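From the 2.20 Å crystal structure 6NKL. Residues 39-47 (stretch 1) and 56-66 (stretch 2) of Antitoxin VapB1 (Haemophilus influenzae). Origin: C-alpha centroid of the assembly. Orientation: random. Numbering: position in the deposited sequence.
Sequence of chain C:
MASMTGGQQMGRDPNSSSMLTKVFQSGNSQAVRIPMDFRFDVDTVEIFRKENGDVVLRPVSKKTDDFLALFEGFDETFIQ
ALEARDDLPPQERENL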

ATOM      1  N   ARG C  39     -45.955   2.368  16.203  1.00 43.28           N
ATOM      2  CA  ARG C  39     -44.935   1.899  15.262  1.00 44.62           C
ATOM      3  C   ARG C  39     -43.884   2.972  15.002  1.00 43.18           C
ATOM      4  O   ARG C  39     -44.194   4.150  14.820  1.00 43.02           O
ATOM      5  CB  ARG C  39     -45.572   1.487  13.929  1.00 41.61           C
ATOM      6  N   PHE C  40     -42.633   2.555  14.994  1.00 43.24           N
ATOM      7  CA  PHE C  40     -41.552   3.423  14.566  1.00 43.59           C
ATOM      8  C   PHE C  40     -41.350   3.256  13.066  1.00 49.11           C
ATOM      9  O   PHE C  40     -41.627   2.194  12.501  1.00 50.59           O
ATOM     10  CB  PHE C  40     -40.242   3.101  15.299  1.00 44.57           C
ATOM     11  CG  PHE C  40     -40.335   3.203  16.794  1.00 38.15           C
ATOM     12  CD1 PHE C  40     -40.595   2.081  17.562  1.00 36.64           C
ATOM     13  CD2 PHE C  40     -40.178   4.416  17.432  1.00 39.87           C
ATOM     14  CE1 PHE C  40     -40.693   2.181  18.946  1.00 45.42           C
ATOM     15  CE2 PHE C  40     -40.266   4.516  18.816  1.00 37.73           C
ATOM     16  CZ  PHE C  40     -40.531   3.394  19.569  1.00 41.15           C
ATOM     17  N   ASP C  41     -40.862   4.315  12.424  1.00 46.38           N
ATOM     18  CA  ASP C  41     -40.601   4.297  10.990  1.00 52.78           C
ATOM     19  C   ASP C  41     -39.111   4.239  10.692  1.00 56.47           C
ATOM     20  O   ASP C  41     -38.711   4.396   9.536  1.00 61.02           O
ATOM     21  CB  ASP C  41     -41.260   5.498  10.293  1.00 59.24           C
ATOM     22  CG  ASP C  41     -40.945   6.845  10.956  1.00 63.98           C
ATOM     23  OD1 ASP C  41     -39.926   6.963  11.673  1.00 67.94           O
ATOM     24  OD2 ASP C  41     -41.735   7.800  10.751  1.00 64.58           O
ATOM     25  N   VAL C  42     -38.289   3.995  11.712  1.00 53.74           N
ATOM     26  CA  VAL C  42     -36.872   3.716  11.541  1.00 52.77           C
ATOM     27  C   VAL C  42     -36.572   2.336  12.104  1.00 49.91           C
ATOM     28  O   VAL C  42     -37.438   1.679  12.688  1.00 39.72           O
ATOM     29  CB  VAL C  42     -35.992   4.782  12.222  1.00 52.03           C
ATOM     30  CG1 VAL C  42     -36.085   6.091  11.457  1.00 53.82           C
ATOM     31  CG2 VAL C  42     -36.415   4.978  13.682  1.00 47.65           C
ATOM     32  N   ASP C  43     -35.339   1.891  11.935  1.00 49.77           N
ATOM     33  CA  ASP C  43     -34.922   0.593  12.417  1.00 45.51           C
ATOM     34  C   ASP C  43     -34.046   0.700  13.651  1.00 41.96           C
ATOM     35  O   ASP C  43     -33.687  -0.333  14.224  1.00 41.86           O
ATOM     36  CB  ASP C  43     -34.193  -0.166  11.305  1.00 53.02           C
ATOM     37  CG  ASP C  43     -35.081  -0.419  10.085  1.00 64.69           C
ATOM     38  OD1 ASP C  43     -36.290  -0.696  10.271  1.00 58.81           O
ATOM     39  OD2 ASP C  43     -34.565  -0.348   8.942  1.00 73.16           O
ATOM     40  N   THR C  44     -33.715   1.919  14.088  1.00 35.94           N
ATOM     41  CA  THR C  44     -32.850   2.124  15.246  1.00 44.05           C
ATOM     42  C   THR C  44     -33.398   3.246  16.119  1.00 43.88           C
ATOM     43  O   THR C  44     -33.695   4.330  15.611  1.00 48.78           O
ATOM     44  CB  THR C  44     -31.422   2.458  14.796  1.00 46.97           C
ATOM     45  OG1 THR C  44     -30.886   1.356  14.046  1.00 52.42           O
ATOM     46  CG2 THR C  44     -30.520   2.774  15.992  1.00 45.55           C
ATOM     47  N   VAL C  45     -33.515   2.996  17.431  1.00 42.28           N
ATOM     48  CA  VAL C  45     -33.955   4.009  18.388  1.00 40.88           C
ATOM     49  C   VAL C  45     -32.910   4.176  19.487  1.00 37.55           C
ATOM     50  O   VAL C  45     -32.170   3.251  19.826  1.00 38.71           O
ATOM     51  CB  VAL C  45     -35.329   3.679  19.036  1.00 35.46           C
ATOM     52  CG1 VAL C  45     -36.400   3.512  17.981  1.00 40.33           C
ATOM     53  CG2 VAL C  45     -35.253   2.435  19.934  1.00 33.56           C
ATOM     54  N   GLU C  46     -32.884   5.367  20.063  1.00 33.15           N
ATOM     55  CA  GLU C  46     -32.197   5.614  21.318  1.00 35.50           C
ATOM     56  C   GLU C  46     -33.067   5.094  22.456  1.00 42.12           C
ATOM     57  O   GLU C  46     -34.299   5.115  22.378  1.00 37.98           O
ATOM     58  CB  GLU C  46     -31.928   7.112  21.457  1.00 40.89           C
ATOM     59  CG  GLU C  46     -30.975   7.550  22.571  1.00 57.10           C
ATOM     60  CD  GLU C  46     -30.295   8.896  22.242  1.00 70.65           C
ATOM     61  OE1 GLU C  46     -29.361   9.295  22.985  1.00 69.52           O
ATOM     62  OE2 GLU C  46     -30.695   9.544  21.236  1.00 62.41           O
ATOM     63  N   ILE C  47     -32.418   4.570  23.491  1.00 38.49           N
ATOM     64  CA  ILE C  47     -33.095   3.972  24.638  1.00 33.99           C
ATOM     65  C   ILE C  47     -32.393   4.455  25.901  1.00 39.90           C
ATOM     66  O   ILE C  47     -31.165   4.412  25.992  1.00 39.14           O
ATOM     67  CB  ILE C  47     -33.092   2.434  24.560  1.00 39.09           C
ATOM     68  CG1 ILE C  47     -33.959   1.819  25.661  1.00 38.06           C
ATOM     69  CG2 ILE C  47     -31.655   1.905  24.686  1.00 41.64           C
ATOM     70  CD1 ILE C  47     -34.181   0.366  25.458  1.00 39.73           C
TER
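Stretch 2 (56-66) VLRPVSKKTDD

Stretch 2 runs back along stretch 1 as an extended strand, Val56 to Pro59, crosses a short turn at Val60 and Ser61, and then enters a helix at Lys62 that continues beyond Asp66. The strand lies beside Val45 to Ile47 in antiparallel fashion: the two axes approach to 4.3 Å, with 153° between their N-to-C directions. Together the two stretches bury 683 Å², counting both sides.

At the centre of the register, Glu46 and Arg58 pair reciprocally through their backbones. Glu46 N donates to Arg58 O at 2.8 Å, and Arg58 N donates to Glu46 O at 3.0 Å. On either side of this pair along the ladder are the non-hydrogen-bonded pairs Val45 with Pro59 (CA to CA 4.1 Å) and Ile47 with Leu57 (CA to CA 4.7 Å). Around the Ile47 and Leu57 pair the backbones come close enough for CA-H...O contacts, from Ile47 CA to Val56 O at 3.2 Å and from Leu57 CA to Glu46 O at 3.3 Å. Pro59 sits at a non-hydrogen-bonded position, where its lack of an amide hydrogen costs the pairing with stretch 1 nothing; just past it, Val60 N gives a weak hydrogen bond to Thr44 O at 3.5 Å.

The side chains of Glu46 and Arg58 share one face of this small sheet, and those of Ile47 and Leu57 share the other. Leu57 is the principal bump of the strand. Its CD2 meets Ile47 CG1 at 3.7 Å and Val45 CG2 at 4.1 Å, while its CD1 reaches Phe40 CZ at 3.7 Å, so the forked end of the leucine fits among three apolar side chains of stretch 1. Next along, Pro59 presents its ring to Phe40 and Val42: Pro59 CD lies 4.3 Å from Phe40 CE2, and Pro59 CB packs 3.5 Å from Val42 CG2.

Val42 points toward stretch 2 and fills the hollow where strand gives way to helix. Its CG1 sits 3.4 Å from Val60 O and 4.0 Å from Lys62 CA, against the backbone of the turn and the first residue of the helix. Ser61, directed away from stretch 1, caps the helix, its OG accepting from Thr64 N at 3.0 Å.

One turn into the helix, Asp65 reaches back toward stretch 1 with chi1 in the t well (179°) and engages it through both carboxylate oxygens. Asp65 OD2 accepts from Asp43 N at 2.9 Å, and Asp65 OD1 accepts from Thr44 OG1, also at 2.9 Å. This buried carboxylate thus ties the helix to the loop preceding the first strand.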

ATOM      1  N   VAL C  56     -37.307   4.721  27.994  1.00 36.53           N
ATOM      2  CA  VAL C  56     -37.795   5.690  27.025  1.00 34.01           C
ATOM      3  C   VAL C  56     -37.120   5.422  25.696  1.00 40.94           C
ATOM      4  O   VAL C  56     -35.900   5.244  25.639  1.00 37.31           O
ATOM      5  CB  VAL C  56     -37.540   7.128  27.494  1.00 33.53           C
ATOM      6  CG1 VAL C  56     -38.036   8.105  26.455  1.00 38.20           C
ATOM      7  CG2 VAL C  56     -38.240   7.365  28.830  1.00 38.29           C
ATOM      8  N   LEU C  57     -37.917   5.409  24.634  1.00 37.24           N
ATOM      9  CA  LEU C  57     -37.446   5.153  23.279  1.00 33.22           C
ATOM     10  C   LEU C  57     -37.660   6.397  22.426  1.00 40.78           C
ATOM     11  O   LEU C  57     -38.763   6.951  22.399  1.00 34.07           O
ATOM     12  CB  LEU C  57     -38.186   3.974  22.658  1.00 34.72           C
ATOM     13  CG  LEU C  57     -38.344   2.662  23.428  1.00 37.03           C
ATOM     14  CD1 LEU C  57     -39.245   1.762  22.619  1.00 32.38           C
ATOM     15  CD2 LEU C  57     -37.026   1.975  23.627  1.00 34.84           C
ATOM     16  N   ARG C  58     -36.606   6.841  21.741  1.00 37.21           N
ATOM     17  CA  ARG C  58     -36.671   8.008  20.862  1.00 40.90           C
ATOM     18  C   ARG C  58     -35.992   7.640  19.549  1.00 39.65           C
ATOM     19  O   ARG C  58     -34.775   7.352  19.544  1.00 38.41           O
ATOM     20  CB  ARG C  58     -35.993   9.216  21.496  1.00 45.58           C
ATOM     21  CG  ARG C  58     -35.946  10.422  20.580  1.00 50.49           C
ATOM     22  CD  ARG C  58     -35.257  11.595  21.253  1.00 46.74           C
ATOM     23  NE  ARG C  58     -35.969  12.020  22.444  1.00 46.13           N
ATOM     24  CZ  ARG C  58     -35.458  12.830  23.353  1.00 43.66           C
ATOM     25  NH1 ARG C  58     -34.236  13.296  23.191  1.00 55.13           N
ATOM     26  NH2 ARG C  58     -36.162  13.168  24.418  1.00 42.22           N
ATOM     27  N   PRO C  59     -36.705   7.640  18.425  1.00 40.77           N
ATOM     28  CA  PRO C  59     -36.067   7.273  17.158  1.00 40.34           C
ATOM     29  C   PRO C  59     -34.970   8.255  16.773  1.00 37.06           C
ATOM     30  O   PRO C  59     -34.888   9.381  17.269  1.00 38.28           O
ATOM     31  CB  PRO C  59     -37.231   7.291  16.153  1.00 44.07           C
ATOM     32  CG  PRO C  59     -38.193   8.298  16.713  1.00 38.92           C
ATOM     33  CD  PRO C  59     -38.079   8.151  18.219  1.00 36.90           C
ATOM     34  N   VAL C  60     -34.050   7.767  15.939  1.00 43.89           N
ATOM     35  CA  VAL C  60     -33.083   8.642  15.274  1.00 46.39           C
ATOM     36  C   VAL C  60     -33.663   9.006  13.912  1.00 41.39           C
ATOM     37  O   VAL C  60     -34.661   8.411  13.475  1.00 47.91           O
ATOM     38  CB  VAL C  60     -31.693   7.984  15.119  1.00 42.14           C
ATOM     39  CG1 VAL C  60     -30.986   7.836  16.463  1.00 46.64           C
ATOM     40  CG2 VAL C  60     -31.815   6.652  14.424  1.00 35.86           C
ATOM     41  N   SER C  61     -33.024   9.950  13.219  1.00 54.85           N
ATOM     42  CA  SER C  61     -33.398  10.271  11.844  1.00 52.52           C
ATOM     43  C   SER C  61     -33.163   9.075  10.916  1.00 43.78           C
ATOM     44  O   SER C  61     -32.338   8.197  11.184  1.00 42.62           O
ATOM     45  CB  SER C  61     -32.591  11.468  11.353  1.00 53.91           C
ATOM     46  OG  SER C  61     -31.253  11.096  11.044  1.00 54.87           O
ATOM     47  N   LYS C  62     -33.890   9.056   9.795  1.00 46.39           N
ATOM     48  CA  LYS C  62     -33.713   7.988   8.814  1.00 52.46           C
ATOM     49  C   LYS C  62     -32.279   7.957   8.267  1.00 54.52           C
ATOM     50  O   LYS C  62     -31.731   6.880   7.997  1.00 49.84           O
ATOM     51  CB  LYS C  62     -34.727   8.152   7.679  1.00 50.87           C
ATOM     52  N   LYS C  63     -31.651   9.123   8.100  1.00 54.32           N
ATOM     53  CA  LYS C  63     -30.305   9.143   7.529  1.00 64.03           C
ATOM     54  C   LYS C  63     -29.300   8.601   8.536  1.00 61.63           C
ATOM     55  O   LYS C  63     -28.405   7.817   8.190  1.00 51.45           O
ATOM     56  CB  LYS C  63     -29.931  10.565   7.089  1.00 54.30           C
ATOM     57  N   THR C  64     -29.449   8.986   9.798  1.00 57.50           N
ATOM     58  CA  THR C  64     -28.602   8.416  10.834  1.00 52.66           C
ATOM     59  C   THR C  64     -28.864   6.922  10.979  1.00 47.30           C
ATOM     60  O   THR C  64     -27.935   6.130  11.176  1.00 45.56           O
ATOM     61  CB  THR C  64     -28.844   9.161  12.142  1.00 53.70           C
ATOM     62  OG1 THR C  64     -28.265  10.462  12.043  1.00 59.79           O
ATOM     63  CG2 THR C  64     -28.254   8.411  13.334  1.00 53.83           C
ATOM     64  N   ASP C  65     -30.115   6.508  10.854  1.00 45.24           N
ATOM     65  CA  ASP C  65     -30.414   5.086  10.938  1.00 48.82           C
ATOM     66  C   ASP C  65     -29.683   4.314   9.840  1.00 54.13           C
ATOM     67  O   ASP C  65     -29.013   3.310  10.107  1.00 47.59           O
ATOM     68  CB  ASP C  65     -31.919   4.872  10.844  1.00 44.26           C
ATOM     69  CG  ASP C  65     -32.294   3.428  10.904  1.00 52.08           C
ATOM     70  OD1 ASP C  65     -31.553   2.663  11.557  1.00 53.36           O
ATOM     71  OD2 ASP C  65     -33.314   3.048  10.275  1.00 57.26           O
ATOM     72  N   ASP C  66     -29.789   4.770   8.594  1.00 49.14           N
ATOM     73  CA  ASP C  66     -29.187   4.020   7.500  1.00 52.12           C
ATOM     74  C   ASP C  66     -27.657   4.047   7.547  1.00 52.64           C
ATOM     75  O   ASP C  66     -27.018   3.054   7.187  1.00 57.27           O
ATOM     76  CB  ASP C  66     -29.708   4.552   6.171  1.00 58.94           C
ATOM     77  CG  ASP C  66     -31.193   4.245   5.964  1.00 68.37           C
ATOM     78  OD1 ASP C  66     -31.633   3.116   6.297  1.00 65.40           O
ATOM     79  OD2 ASP C  66     -31.921   5.141   5.479  1.00 78.44           O
TER